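Local coordinates for polysaccharide deacetylase-like protein (Bacillus anthracis, PDB 4V33) that is one of two putative polysaccharide deacetylases required for osmotic stability and cell shape, probably removing acetyl groups from cell-wall polysaccharide with the help of zinc, at residues A[146-151]-A[203-208]. Numbering follows the deposited sequence.
Sequences VLMYHA and TFDDGM. With ZN (zinc ion), chain D; ACT (acetate ion), chain C.
Tyr149 pairs with Phe204, and Met148 with Thr203, where two parallel strands of the polysaccharide deacetylase barrel run side by side toward the zinc site. Backbone bonds fix the register: Tyr149 N donates to Thr203 O, nearly straight at 167°, and Asp205 N donates to Tyr149 O. Leu147 O accepts twice, from Thr203 N and, at 2.7 Å, from Thr203 OG1; that hydroxyl is also hydrogen-bonded to Arg343. On the side of the sheet occupied by Tyr149 and Phe204, the rings lie 27° from parallel but slide apart, with CB of Tyr149 3.5 Å from CD2 of Phe204.

Followed outward, Asp205 starts with CB over a face of the His150 ring, a CH-pi contact 3.9 Å from the centroid. With chi1 at -75°, CG stands anti to the carbonyl carbon; beyond it, OD2 lies 3.8 Å from SD of Met148 and forms a salt bridge with Arg343. Asp205 OD2 approaches the acetate O to 2.6 Å; His150 NE2 donates a hydrogen bond to that same oxygen. It also ligates zinc, as do Asp206, His264 and His268, the family's Asp-His-His triad; Asp206 OD1 lies 2.1 Å from the metal, and Asp206 OD2 accepts a hydrogen bond from the zinc-bound water.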
loop_
_atom_site.group_PDB
_atom_site.type_symbol
_atom_site.label_atom_id
_atom_site.label_comp_id
_atom_site.label_asym_id
_atom_site.label_seq_id
_atom_site.Cartn_x
_atom_site.Cartn_y
_atom_site.Cartn_z
ATOM N N VAL A 146 7.260 0.348 -1.876
ATOM C CA VAL A 146 6.822 1.553 -2.560
ATOM C C VAL A 146 7.916 1.895 -3.570
ATOM O O VAL A 146 8.976 2.402 -3.206
ATOM C CB VAL A 146 6.592 2.708 -1.570
ATOM C CG1 VAL A 146 6.109 3.959 -2.306
ATOM C CG2 VAL A 146 5.582 2.283 -0.499
ATOM N N LEU A 147 7.665 1.563 -4.834
ATOM C CA LEU A 147 8.661 1.758 -5.894
ATOM C C LEU A 147 8.787 3.218 -6.285
ATOM O O LEU A 147 7.790 3.940 -6.359
ATOM C CB LEU A 147 8.257 0.965 -7.131
ATOM C CG LEU A 147 8.244 -0.558 -6.976
ATOM C CD1 LEU A 147 7.491 -1.221 -8.132
ATOM C CD2 LEU A 147 9.685 -1.061 -6.945
ATOM N N MET A 148 10.020 3.645 -6.557
ATOM C CA MET A 148 10.280 5.004 -7.006
ATOM C C MET A 148 10.917 5.015 -8.397
ATOM O O MET A 148 12.059 4.561 -8.573
ATOM C CB MET A 148 11.197 5.725 -6.030
ATOM C CG MET A 148 11.577 7.134 -6.499
ATOM S SD MET A 148 12.624 8.012 -5.339
ATOM C CE MET A 148 13.984 6.856 -5.204
ATOM N N TYR A 149 10.154 5.511 -9.369
ATOM C CA TYR A 149 10.646 5.780 -10.716
ATOM C C TYR A 149 10.761 7.274 -10.955
ATOM O O TYR A 149 10.163 8.077 -10.230
ATOM C CB TYR A 149 9.675 5.216 -11.746
ATOM C CG TYR A 149 9.612 3.711 -11.807
ATOM C CD1 TYR A 149 10.506 2.997 -12.608
ATOM C CD2 TYR A 149 8.660 2.999 -11.097
ATOM C CE1 TYR A 149 10.458 1.631 -12.693
ATOM C CE2 TYR A 149 8.603 1.616 -11.168
ATOM C CZ TYR A 149 9.494 0.937 -11.972
ATOM O OH TYR A 149 9.423 -0.432 -12.038
ATOM N N HIS A 150 11.546 7.650 -11.962
ATOM C CA HIS A 150 11.617 9.027 -12.422
ATOM C C HIS A 150 11.247 9.111 -13.900
ATOM O O HIS A 150 10.065 9.183 -14.231
ATOM C CB HIS A 150 12.997 9.618 -12.144
ATOM C CG HIS A 150 13.200 9.977 -10.708
ATOM N ND1 HIS A 150 13.459 9.037 -9.732
ATOM C CD2 HIS A 150 13.133 11.172 -10.073
ATOM C CE1 HIS A 150 13.573 9.644 -8.561
ATOM N NE2 HIS A 150 13.367 10.935 -8.739
ATOM N N ALA A 151 12.241 9.089 -14.784
ATOM C CA ALA A 151 11.979 9.147 -16.219
ATOM C C ALA A 151 11.717 7.745 -16.763
ATOM O O ALA A 151 12.393 6.789 -16.382
ATOM C CB ALA A 151 13.156 9.774 -16.942
ATOM N N THR A 203 5.258 4.335 -7.864
ATOM C CA THR A 203 5.249 5.805 -7.845
ATOM C C THR A 203 6.281 6.387 -8.802
ATOM O O THR A 203 7.326 5.772 -9.065
ATOM C CB THR A 203 5.474 6.425 -6.419
ATOM O OG1 THR A 203 6.868 6.417 -6.079
ATOM C CG2 THR A 203 4.670 5.684 -5.351
ATOM N N PHE A 204 5.978 7.590 -9.284
ATOM C CA PHE A 204 6.829 8.344 -10.199
ATOM C C PHE A 204 7.041 9.726 -9.631
ATOM O O PHE A 204 6.087 10.358 -9.154
ATOM C CB PHE A 204 6.139 8.500 -11.554
ATOM C CG PHE A 204 5.850 7.205 -12.234
ATOM C CD1 PHE A 204 4.658 6.543 -11.994
ATOM C CD2 PHE A 204 6.764 6.647 -13.118
ATOM C CE1 PHE A 204 4.370 5.331 -12.613
ATOM C CE2 PHE A 204 6.484 5.430 -13.744
ATOM C CZ PHE A 204 5.283 4.772 -13.489
ATOM N N ASP A 205 8.277 10.203 -9.707
ATOM C CA ASP A 205 8.597 11.542 -9.223
ATOM C C ASP A 205 8.820 12.522 -10.356
ATOM O O ASP A 205 9.621 12.254 -11.263
ATOM C CB ASP A 205 9.857 11.523 -8.351
ATOM C CG ASP A 205 9.607 10.950 -6.965
ATOM O OD1 ASP A 205 8.528 10.383 -6.726
ATOM O OD2 ASP A 205 10.503 11.077 -6.106
ATOM N N ASP A 206 8.096 13.641 -10.262
ATOM C CA ASP A 206 8.334 14.938 -10.929
ATOM C C ASP A 206 7.263 15.371 -11.924
ATOM O O ASP A 206 7.017 16.572 -12.080
ATOM C CB ASP A 206 9.717 15.089 -11.589
ATOM C CG ASP A 206 10.875 14.990 -10.604
ATOM O OD1 ASP A 206 10.676 14.873 -9.361
ATOM O OD2 ASP A 206 12.017 15.033 -11.110
ATOM N N GLY A 207 6.627 14.419 -12.595
ATOM C CA GLY A 207 5.654 14.757 -13.615
ATOM C C GLY A 207 6.284 15.057 -14.963
ATOM O O GLY A 207 5.832 15.944 -15.685
ATOM N N MET A 208 7.340 14.322 -15.304
ATOM C CA MET A 208 7.924 14.434 -16.633
ATOM C C MET A 208 6.937 13.978 -17.703
ATOM O O MET A 208 6.168 13.031 -17.498
ATOM C CB MET A 208 9.198 13.597 -16.724
ATOM C CG MET A 208 10.334 14.164 -15.906
ATOM S SD MET A 208 11.796 13.107 -16.007
ATOM C CE MET A 208 11.782 12.409 -14.366
HETATM ZN ZN ZN D . 11.863 14.878 -7.580
HETATM C C ACT C . 13.075 13.152 -5.706
HETATM O O ACT C . 12.443 12.769 -6.727
HETATM O OXT ACT C . 13.827 14.157 -5.811
HETATM C CH3 ACT C . 12.939 12.435 -4.403
HETATM O O HOH W 1 13.501 14.410 -8.698
#